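Local coordinates for protein cytochrome C (Marichromatium purpuratum 984, PDB 5LO9) that probably oxidises thiosulfate to tetrathionate, and may run the reverse reaction, passing electrons along four covalently bound c-type haems, at residues F2-T7 against P74-A79; R26-G31 against A88-A93; A38-L43 against A82-L87. All coordinates share one frame; numbering follows the deposited sequence.

In the fold
From the N terminus, helix 2-10 is followed by the haem-attaching helix 22-25 and then by the loop carrying residues 26-31 and 38-43. Residues 2-7, 26-31 and 38-43 each find a partner on or just after helix 74-86. Along the chain, contact 1 is the first to close, where residues 74-79 meet the N-terminal helix; contact 3 is next, with residues 82-87 against residues 38-43, and contact 2 last, with residues 88-93 against residues 26-31. Contact 1 crosses both others, whereas contact 3 falls within the span that contact 2 encloses. Contacts 1 and 3 share helix 74-86 and touch through Tyr83 and Ala86; contacts 2 and 3 join where Gly29 O meets the backbone nitrogens of Leu40 and Ala41.

Contact 1: residues F2-T7 against P74-A79; sequences FERGRT and PVDIAA
Close backbone packing brings the two helices together. The axes of residues 2-7 and 74-79 cross at 90° and approach to 8.4 Å, with Gly5 CA only 4.5 Å from Ala79 CA. Gly5 suits the crossing because a beta carbon there would collide with Ala79 O. Ala79 in turn points its small methyl at the other helix, and its CB rests 3.5 Å from Gly5 N. The aliphatic start of Arg4 adds to this packing, Arg4 CG lying 3.8 Å from Ala79 CB. Such a right-angled crossing of the first and last helices of the domain, made close by small residues, is a hallmark of the class I cytochrome c fold, here built around the first haem. On the next turn of helix 74-86, Tyr83 continues the packing against Gly5, Phe2 and Arg6.

The ionic part belongs to Arg4 and Asp76. With CG anti to its backbone N, Arg4 extends toward helix 74-86 and then bends at chi2 and chi3, which places NE 2.8 Å from Asp76 OD1. The hydrogen bond within this salt bridge is weak, with an N-H...O angle of 124°, and the guanidinium and carboxylate planes are turned 75° apart. Arg4 NH2 passes Val75 CG1 at 3.9 Å. Although Asp76 is buried, the neighbouring guanidinium would probably favour its charged form; Arg16 adds a long, weak ion pair to OD2.

Within helix 2-10, Glu3 OE1 receives Arg6 NH2 at 3.0 Å through its syn lone pair, in the guanidinium plane. Thr7 OG1 donates back to Arg4 O, from above the carbonyl plane.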
loop_
_atom_site.group_PDB
_atom_site.type_symbol
_atom_site.label_atom_id
_atom_site.label_comp_id
_atom_site.label_asym_id
_atom_site.label_seq_id
_atom_site.Cartn_x
_atom_site.Cartn_y
_atom_site.Cartn_z
ATOM N N PHE A 2 -15.678 -53.091 24.974
ATOM C CA PHE A 2 -14.811 -53.401 23.833
ATOM C C PHE A 2 -14.827 -54.904 23.520
ATOM O O PHE A 2 -14.572 -55.281 22.368
ATOM C CB PHE A 2 -13.378 -52.880 24.124
ATOM C CG PHE A 2 -12.372 -53.059 22.979
ATOM C CD1 PHE A 2 -12.138 -52.002 22.078
ATOM C CD2 PHE A 2 -11.620 -54.236 22.824
ATOM C CE1 PHE A 2 -11.175 -52.120 20.994
ATOM C CE2 PHE A 2 -10.652 -54.366 21.743
ATOM C CZ PHE A 2 -10.441 -53.301 20.832
ATOM N N GLU A 3 -15.192 -55.767 24.500
ATOM C CA GLU A 3 -15.178 -57.221 24.290
ATOM C C GLU A 3 -16.433 -57.698 23.562
ATOM O O GLU A 3 -16.340 -58.448 22.578
ATOM C CB GLU A 3 -15.043 -57.963 25.635
ATOM C CG GLU A 3 -13.723 -57.732 26.405
ATOM C CD GLU A 3 -12.454 -57.899 25.554
ATOM O OE1 GLU A 3 -12.531 -58.404 24.399
ATOM O OE2 GLU A 3 -11.372 -57.519 26.065
ATOM N N ARG A 4 -17.606 -57.221 23.978
ATOM C CA ARG A 4 -18.807 -57.519 23.218
ATOM C C ARG A 4 -18.671 -56.961 21.808
ATOM O O ARG A 4 -18.942 -57.658 20.819
ATOM C CB ARG A 4 -20.033 -56.941 23.939
ATOM C CG ARG A 4 -21.375 -57.076 23.183
ATOM C CD ARG A 4 -21.982 -58.507 23.211
ATOM N NE ARG A 4 -23.438 -58.489 23.453
ATOM C CZ ARG A 4 -24.011 -58.420 24.659
ATOM N NH1 ARG A 4 -23.259 -58.376 25.764
ATOM N NH2 ARG A 4 -25.345 -58.399 24.757
ATOM N N GLY A 5 -18.200 -55.712 21.701
ATOM C CA GLY A 5 -17.948 -55.122 20.398
ATOM C C GLY A 5 -17.042 -55.964 19.520
ATOM O O GLY A 5 -17.332 -56.188 18.337
ATOM N N ARG A 6 -15.928 -56.442 20.080
ATOM C CA ARG A 6 -15.007 -57.248 19.280
ATOM C C ARG A 6 -15.688 -58.518 18.788
ATOM O O ARG A 6 -15.576 -58.880 17.607
ATOM C CB ARG A 6 -13.717 -57.585 20.052
ATOM C CG ARG A 6 -12.541 -58.057 19.109
ATOM C CD ARG A 6 -11.453 -58.912 19.785
ATOM N NE ARG A 6 -11.223 -58.509 21.175
ATOM C CZ ARG A 6 -10.262 -57.672 21.580
ATOM N NH1 ARG A 6 -9.422 -57.111 20.697
ATOM N NH2 ARG A 6 -10.166 -57.367 22.877
ATOM N N THR A 7 -16.402 -59.218 19.672
ATOM C CA THR A 7 -16.974 -60.480 19.224
ATOM C C THR A 7 -18.071 -60.242 18.178
ATOM O O THR A 7 -18.139 -60.986 17.189
ATOM C CB THR A 7 -17.486 -61.298 20.429
ATOM O OG1 THR A 7 -18.538 -60.587 21.083
ATOM C CG2 THR A 7 -16.327 -61.588 21.478
ATOM N N PRO A 74 -29.781 -52.045 22.334
ATOM C CA PRO A 74 -29.046 -50.846 22.778
ATOM C C PRO A 74 -27.662 -51.149 23.344
ATOM O O PRO A 74 -26.683 -50.483 22.976
ATOM C CB PRO A 74 -29.976 -50.259 23.836
ATOM C CG PRO A 74 -31.330 -50.713 23.419
ATOM C CD PRO A 74 -31.165 -52.060 22.778
ATOM N N VAL A 75 -27.542 -52.171 24.198
ATOM C CA VAL A 75 -26.230 -52.515 24.745
ATOM C C VAL A 75 -25.285 -52.952 23.623
ATOM O O VAL A 75 -24.097 -52.615 23.636
ATOM C CB VAL A 75 -26.370 -53.584 25.863
ATOM C CG1 VAL A 75 -26.993 -54.862 25.354
ATOM C CG2 VAL A 75 -25.067 -53.891 26.489
ATOM N N ASP A 76 -25.800 -53.686 22.624
ATOM C CA ASP A 76 -24.989 -54.075 21.466
ATOM C C ASP A 76 -24.497 -52.842 20.689
ATOM O O ASP A 76 -23.342 -52.784 20.251
ATOM C CB ASP A 76 -25.808 -55.001 20.549
ATOM C CG ASP A 76 -25.919 -56.465 21.074
ATOM O OD1 ASP A 76 -25.045 -56.906 21.858
ATOM O OD2 ASP A 76 -26.876 -57.191 20.668
ATOM N N ILE A 77 -25.383 -51.870 20.467
ATOM C CA ILE A 77 -25.043 -50.625 19.769
ATOM C C ILE A 77 -23.862 -49.945 20.452
ATOM O O ILE A 77 -22.822 -49.667 19.839
ATOM C CB ILE A 77 -26.278 -49.693 19.718
ATOM C CG1 ILE A 77 -27.341 -50.234 18.755
ATOM C CG2 ILE A 77 -25.939 -48.324 19.273
ATOM C CD1 ILE A 77 -28.680 -49.530 18.849
ATOM N N ALA A 78 -23.995 -49.682 21.744
ATOM C CA ALA A 78 -22.912 -49.024 22.457
ATOM C C ALA A 78 -21.603 -49.822 22.404
ATOM O O ALA A 78 -20.523 -49.242 22.259
ATOM C CB ALA A 78 -23.354 -48.789 23.867
ATOM N N ALA A 79 -21.668 -51.148 22.445
ATOM C CA ALA A 79 -20.432 -51.922 22.417
ATOM C C ALA A 79 -19.717 -51.786 21.087
ATOM O O ALA A 79 -18.503 -51.545 21.065
ATOM C CB ALA A 79 -20.703 -53.396 22.679
#

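Contact 2: residues R26-G31 against A88-A93. With EDO (1,2-ethanediol), chain U.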
loop_
_atom_site.group_PDB
_atom_site.type_symbol
_atom_site.label_atom_id
_atom_site.label_comp_id
_atom_site.label_asym_id
_atom_site.label_seq_id
_atom_site.Cartn_x
_atom_site.Cartn_y
_atom_site.Cartn_z
ATOM N N ARG A 26 -15.073 -55.327 6.695
ATOM C CA ARG A 26 -13.742 -55.934 6.748
ATOM C C ARG A 26 -13.105 -55.838 8.126
ATOM O O ARG A 26 -13.596 -55.122 9.013
ATOM C CB ARG A 26 -12.853 -55.387 5.640
ATOM C CG ARG A 26 -13.289 -56.031 4.337
ATOM C CD ARG A 26 -12.901 -55.272 3.111
ATOM N NE ARG A 26 -11.713 -55.821 2.449
ATOM C CZ ARG A 26 -11.250 -55.376 1.278
ATOM N NH1 ARG A 26 -11.872 -54.371 0.663
ATOM N NH2 ARG A 26 -10.159 -55.907 0.723
ATOM N N ALA A 27 -12.043 -56.635 8.306
ATOM C CA ALA A 27 -11.455 -56.866 9.626
ATOM C C ALA A 27 -10.804 -55.609 10.176
ATOM O O ALA A 27 -10.806 -55.387 11.392
ATOM C CB ALA A 27 -10.444 -57.994 9.551
ATOM N N ASP A 28 -10.198 -54.803 9.306
ATOM C CA ASP A 28 -9.574 -53.567 9.753
ATOM C C ASP A 28 -10.563 -52.415 9.967
ATOM O O ASP A 28 -10.140 -51.356 10.435
ATOM C CB ASP A 28 -8.443 -53.176 8.767
ATOM C CG ASP A 28 -8.922 -52.956 7.348
ATOM O OD1 ASP A 28 -10.120 -53.202 7.102
ATOM O OD2 ASP A 28 -8.090 -52.571 6.475
ATOM N N GLY A 29 -11.865 -52.611 9.749
ATOM C CA GLY A 29 -12.841 -51.529 9.821
ATOM C C GLY A 29 -12.768 -50.548 8.665
ATOM O O GLY A 29 -13.378 -49.471 8.726
ATOM N N GLY A 30 -12.045 -50.899 7.608
ATOM C CA GLY A 30 -11.740 -50.038 6.493
ATOM C C GLY A 30 -12.777 -49.884 5.404
ATOM O O GLY A 30 -12.520 -49.121 4.470
ATOM N N GLY A 31 -13.917 -50.576 5.457
ATOM C CA GLY A 31 -14.925 -50.453 4.413
ATOM C C GLY A 31 -14.692 -51.370 3.225
ATOM O O GLY A 31 -13.703 -52.102 3.136
ATOM N N ALA A 88 -7.500 -48.301 15.203
ATOM C CA ALA A 88 -6.712 -47.382 14.428
ATOM C C ALA A 88 -7.465 -47.088 13.154
ATOM O O ALA A 88 -8.074 -47.996 12.580
ATOM C CB ALA A 88 -5.355 -47.957 14.065
ATOM N N PRO A 89 -7.442 -45.852 12.692
ATOM C CA PRO A 89 -8.050 -45.547 11.401
ATOM C C PRO A 89 -7.537 -46.499 10.331
ATOM O O PRO A 89 -6.409 -46.988 10.389
ATOM C CB PRO A 89 -7.632 -44.094 11.139
ATOM C CG PRO A 89 -7.374 -43.540 12.440
ATOM C CD PRO A 89 -6.849 -44.667 13.305
ATOM N N ALA A 90 -8.405 -46.789 9.375
ATOM C CA ALA A 90 -8.067 -47.663 8.269
ATOM C C ALA A 90 -9.006 -47.367 7.107
ATOM O O ALA A 90 -10.123 -46.882 7.288
ATOM C CB ALA A 90 -8.170 -49.126 8.695
ATOM N N SER A 91 -8.560 -47.714 5.914
ATOM C CA SER A 91 -9.367 -47.497 4.733
ATOM C C SER A 91 -9.045 -48.562 3.713
ATOM O O SER A 91 -7.877 -48.870 3.473
ATOM C CB SER A 91 -9.116 -46.132 4.111
ATOM O OG SER A 91 -9.637 -46.106 2.783
ATOM N N ASN A 92 -10.085 -49.110 3.119
ATOM C CA ASN A 92 -9.942 -50.020 2.000
ATOM C C ASN A 92 -10.543 -49.378 0.761
ATOM O O ASN A 92 -11.138 -50.034 -0.094
ATOM C CB ASN A 92 -10.554 -51.369 2.333
ATOM C CG ASN A 92 -9.860 -52.026 3.502
ATOM O OD1 ASN A 92 -8.617 -52.111 3.553
ATOM N ND2 ASN A 92 -10.652 -52.440 4.491
ATOM N N ALA A 93 -10.358 -48.067 0.662
ATOM C CA ALA A 93 -10.870 -47.301 -0.455
ATOM C C ALA A 93 -10.071 -47.547 -1.727
ATOM O O ALA A 93 -8.867 -47.818 -1.708
ATOM C CB ALA A 93 -10.831 -45.823 -0.121
HETATM C C1 EDO U . -11.856 -53.121 -2.229
HETATM O O1 EDO U . -12.199 -52.346 -1.063
HETATM C C2 EDO U . -13.083 -53.932 -2.665
HETATM O O2 EDO U . -13.016 -54.097 -4.083
#
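Ala88 and Pro89 lead the chain off helix 74-86, with Pro89 turned from residues 26-31 and packed on Arg39 and Leu191. At Ala90 the methyl faces the turn, its CB 3.4 Å from Asp28 O, while Ala90 O approaches Gly30 CA. Ser91 brings its alpha carbon to within 3.6 Å of Gly30 O as a CA-H...O contact; its CB points away from residues 26-31, and OG accepts from Ala93 N in an ST turn and bonds with Gly141 O. The opposing segment begins just behind the haem-binding Cys-X-X-Cys-His sequence: Arg26 to Gly29 form a type I turn, and Asp28 OD1 takes Gly30 N in an Asx turn, from above the carboxylate plane.

Asn92 carries most of the contact. Its backbone N donates to Gly30 O at 2.8 Å, and a beta carbon on Gly30 would run into its amide. That amide meets Asp28 tip to tip, the planes 22° apart, ND2 giving 2.8 Å to the syn lone pair of OD1 and a weak bond to Gly31 O. An alanine in place of Asp28 would lose both bonds to OD1 and would probably loosen the turn as well as the Asn92 amide. Asn92 also lies under one face of the Arg26 guanidinium, whose NH1 is salt-bridged to Asp32. A 1,2-ethanediol, probably from the crystallisation liquor, accepts a weak bond from that NH1 at O1 and donates to Asn92 O.

Contact 3: residues A38-L43 against A82-L87. With HEC (heme c), chain C.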
loop_
_atom_site.group_PDB
_atom_site.type_symbol
_atom_site.label_atom_id
_atom_site.label_comp_id
_atom_site.label_asym_id
_atom_site.label_seq_id
_atom_site.Cartn_x
_atom_site.Cartn_y
_atom_site.Cartn_z
ATOM N N ALA A 38 -19.209 -48.715 4.577
ATOM C CA ALA A 38 -18.460 -47.572 5.052
ATOM C C ALA A 38 -17.216 -48.012 5.794
ATOM O O ALA A 38 -17.085 -49.160 6.234
ATOM C CB ALA A 38 -19.303 -46.711 5.994
ATOM N N ARG A 39 -16.277 -47.083 5.879
ATOM C CA ARG A 39 -15.253 -47.134 6.909
ATOM C C ARG A 39 -15.891 -46.897 8.262
ATOM O O ARG A 39 -16.569 -45.880 8.472
ATOM C CB ARG A 39 -14.185 -46.064 6.655
ATOM C CG ARG A 39 -13.225 -45.875 7.797
ATOM C CD ARG A 39 -12.398 -44.603 7.673
ATOM N NE ARG A 39 -11.885 -44.199 8.988
ATOM C CZ ARG A 39 -11.414 -42.987 9.274
ATOM N NH1 ARG A 39 -11.377 -42.056 8.334
ATOM N NH2 ARG A 39 -11.003 -42.700 10.513
ATOM N N LEU A 40 -15.600 -47.781 9.213
ATOM C CA LEU A 40 -16.018 -47.547 10.586
ATOM C C LEU A 40 -14.847 -47.275 11.534
ATOM O O LEU A 40 -15.058 -46.693 12.603
ATOM C CB LEU A 40 -16.838 -48.747 11.085
ATOM C CG LEU A 40 -18.006 -49.175 10.191
ATOM C CD1 LEU A 40 -18.635 -50.425 10.750
ATOM C CD2 LEU A 40 -19.089 -48.090 10.065
ATOM N N ALA A 41 -13.628 -47.641 11.150
ATOM C CA ALA A 41 -12.476 -47.620 12.054
ATOM C C ALA A 41 -12.049 -46.193 12.399
ATOM O O ALA A 41 -11.671 -45.410 11.518
ATOM C CB ALA A 41 -11.312 -48.363 11.411
ATOM N N GLY A 42 -12.067 -45.871 13.689
ATOM C CA GLY A 42 -11.671 -44.569 14.157
ATOM C C GLY A 42 -12.748 -43.516 14.167
ATOM O O GLY A 42 -12.479 -42.391 14.624
ATOM N N LEU A 43 -13.947 -43.818 13.672
ATOM C CA LEU A 43 -15.015 -42.832 13.721
ATOM C C LEU A 43 -15.431 -42.608 15.168
ATOM O O LEU A 43 -15.334 -43.501 16.003
ATOM C CB LEU A 43 -16.207 -43.277 12.866
ATOM C CG LEU A 43 -16.177 -42.826 11.399
ATOM C CD1 LEU A 43 -14.937 -43.326 10.671
ATOM C CD2 LEU A 43 -17.417 -43.310 10.690
ATOM N N ALA A 82 -18.125 -48.350 20.571
ATOM C CA ALA A 82 -16.851 -48.210 21.277
ATOM C C ALA A 82 -15.754 -49.038 20.633
ATOM O O ALA A 82 -14.584 -48.636 20.635
ATOM C CB ALA A 82 -17.004 -48.618 22.722
ATOM N N TYR A 83 -16.092 -50.215 20.106
ATOM C CA TYR A 83 -15.065 -51.047 19.483
ATOM C C TYR A 83 -14.493 -50.381 18.236
ATOM O O TYR A 83 -13.272 -50.242 18.103
ATOM C CB TYR A 83 -15.627 -52.426 19.129
ATOM C CG TYR A 83 -14.710 -53.239 18.254
ATOM C CD1 TYR A 83 -13.694 -53.988 18.792
ATOM C CD2 TYR A 83 -14.859 -53.248 16.884
ATOM C CE1 TYR A 83 -12.834 -54.734 17.980
ATOM C CE2 TYR A 83 -14.009 -54.003 16.061
ATOM C CZ TYR A 83 -12.994 -54.742 16.619
ATOM O OH TYR A 83 -12.148 -55.497 15.807
ATOM N N TYR A 84 -15.354 -49.926 17.324
ATOM C CA TYR A 84 -14.861 -49.356 16.071
ATOM C C TYR A 84 -14.197 -48.008 16.311
ATOM O O TYR A 84 -13.300 -47.620 15.556
ATOM C CB TYR A 84 -16.002 -49.242 15.038
ATOM C CG TYR A 84 -16.244 -50.547 14.314
ATOM C CD1 TYR A 84 -15.263 -51.077 13.505
ATOM C CD2 TYR A 84 -17.420 -51.268 14.467
ATOM C CE1 TYR A 84 -15.429 -52.280 12.859
ATOM C CE2 TYR A 84 -17.612 -52.482 13.801
ATOM C CZ TYR A 84 -16.598 -52.979 13.007
ATOM O OH TYR A 84 -16.692 -54.172 12.334
ATOM N N GLY A 85 -14.606 -47.308 17.369
ATOM C CA GLY A 85 -14.012 -46.030 17.701
ATOM C C GLY A 85 -12.631 -46.152 18.291
ATOM O O GLY A 85 -11.824 -45.216 18.191
ATOM N N ALA A 86 -12.336 -47.296 18.905
ATOM C CA ALA A 86 -11.008 -47.542 19.449
ATOM C C ALA A 86 -10.011 -48.038 18.419
ATOM O O ALA A 86 -8.812 -47.984 18.680
ATOM C CB ALA A 86 -11.077 -48.572 20.566
ATOM N N LEU A 87 -10.460 -48.506 17.263
ATOM C CA LEU A 87 -9.525 -49.000 16.269
ATOM C C LEU A 87 -8.653 -47.889 15.683
ATOM O O LEU A 87 -8.985 -46.696 15.672
ATOM C CB LEU A 87 -10.259 -49.683 15.124
ATOM C CG LEU A 87 -10.977 -50.971 15.513
ATOM C CD1 LEU A 87 -11.391 -51.686 14.240
ATOM C CD2 LEU A 87 -10.185 -51.879 16.405
HETATM FE FE HEC C . -22.811 -51.780 8.273
HETATM C CHA HEC C . -23.145 -48.575 6.931
HETATM C CHB HEC C . -22.311 -50.388 11.483
HETATM C CHC HEC C . -22.839 -54.998 9.678
HETATM C CHD HEC C . -23.057 -53.183 5.049
HETATM N NA HEC C . -22.733 -49.845 9.076
HETATM C C1A HEC C . -22.885 -48.701 8.375
HETATM C C2A HEC C . -22.797 -47.476 9.222
HETATM C C3A HEC C . -22.561 -48.030 10.554
HETATM C C4A HEC C . -22.529 -49.495 10.350
HETATM C CMA HEC C . -22.391 -47.238 11.801
HETATM C CAA HEC C . -22.905 -46.010 8.849
HETATM C CBA HEC C . -21.487 -45.529 8.607
HETATM C CGA HEC C . -21.294 -44.028 8.518
HETATM O O1A HEC C . -20.188 -43.620 8.088
HETATM O O2A HEC C . -22.194 -43.234 8.865
HETATM N NB HEC C . -22.597 -52.540 10.203
HETATM C C1B HEC C . -22.396 -51.834 11.319
HETATM C C2B HEC C . -22.291 -52.678 12.516
HETATM C C3B HEC C . -22.449 -54.040 11.998
HETATM C C4B HEC C . -22.643 -53.838 10.554
HETATM C CMB HEC C . -22.045 -52.216 13.907
HETATM C CAB HEC C . -22.457 -55.318 12.773
HETATM C CBB HEC C . -23.568 -55.237 13.809
HETATM N NC HEC C . -22.918 -53.715 7.502
HETATM C C1C HEC C . -22.935 -54.849 8.213
HETATM C C2C HEC C . -23.010 -56.050 7.358
HETATM C C3C HEC C . -23.055 -55.521 6.000
HETATM C C4C HEC C . -22.984 -54.064 6.214
HETATM C CMC HEC C . -23.021 -57.464 7.815
HETATM C CAC HEC C . -23.142 -56.236 4.684
HETATM C CBC HEC C . -24.274 -57.208 4.666
HETATM N ND HEC C . -23.065 -51.024 6.350
HETATM C C1D HEC C . -23.143 -51.737 5.222
HETATM C C2D HEC C . -23.316 -50.904 4.025
HETATM C C3D HEC C . -23.342 -49.548 4.549
HETATM C C4D HEC C . -23.193 -49.735 6.016
HETATM C CMD HEC C . -23.450 -51.345 2.606
HETATM C CAD HEC C . -23.570 -48.306 3.739
HETATM C CBD HEC C . -25.032 -47.957 4.024
HETATM C CGD HEC C . -25.478 -46.740 3.271
HETATM O O1D HEC C . -26.382 -45.999 3.756
HETATM O O2D HEC C . -24.927 -46.556 2.172
#
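Leu40 is wedged between the Tyr84 ring and the haem. With CG anti to its carbonyl carbon, it places CD1 over the centre of the tyrosine ring as a CH-pi contact, 3.9 Å from the centroid and 13° off the normal, and CB over the same face nearer CD1 of the ring. The other methyl, CD2, touches the porphyrin at HEC C3A, 3.5 Å away. A branched leucine can serve two flat surfaces at once. Tyr83 CD2 lies over the opposite face of the Tyr84 ring, which touches the haem-bound Cys21.

Hydrogen bonds to the backbone hold the loop in place. Leu40 to Leu43 form a type II turn, with Gly42 taking the positive phi that would jam a side chain. The turn's central peptide is gripped at both ends: Gly42 N donates 2.8 Å to Tyr84 O, nearly straight at 166°, and Ala41 O receives Arg39 NE at 2.8 Å and NH2 at 3.0 Å, side-on in the guanidinium plane. Leu43 CD1 lies over one face of that guanidinium. Leu43 O approaches Gly85 CA, where a side chain would be tight, and Ala41 CB meets Leu87 CB.

At the segment's start, Ala38 O bonds to His25 ND1, which probably restrains rotation of the axial imidazole. A loop carbonyl holding the proximal histidine, with an apolar side chain against the haem and the domain's last helix behind, is characteristic of class I cytochromes c.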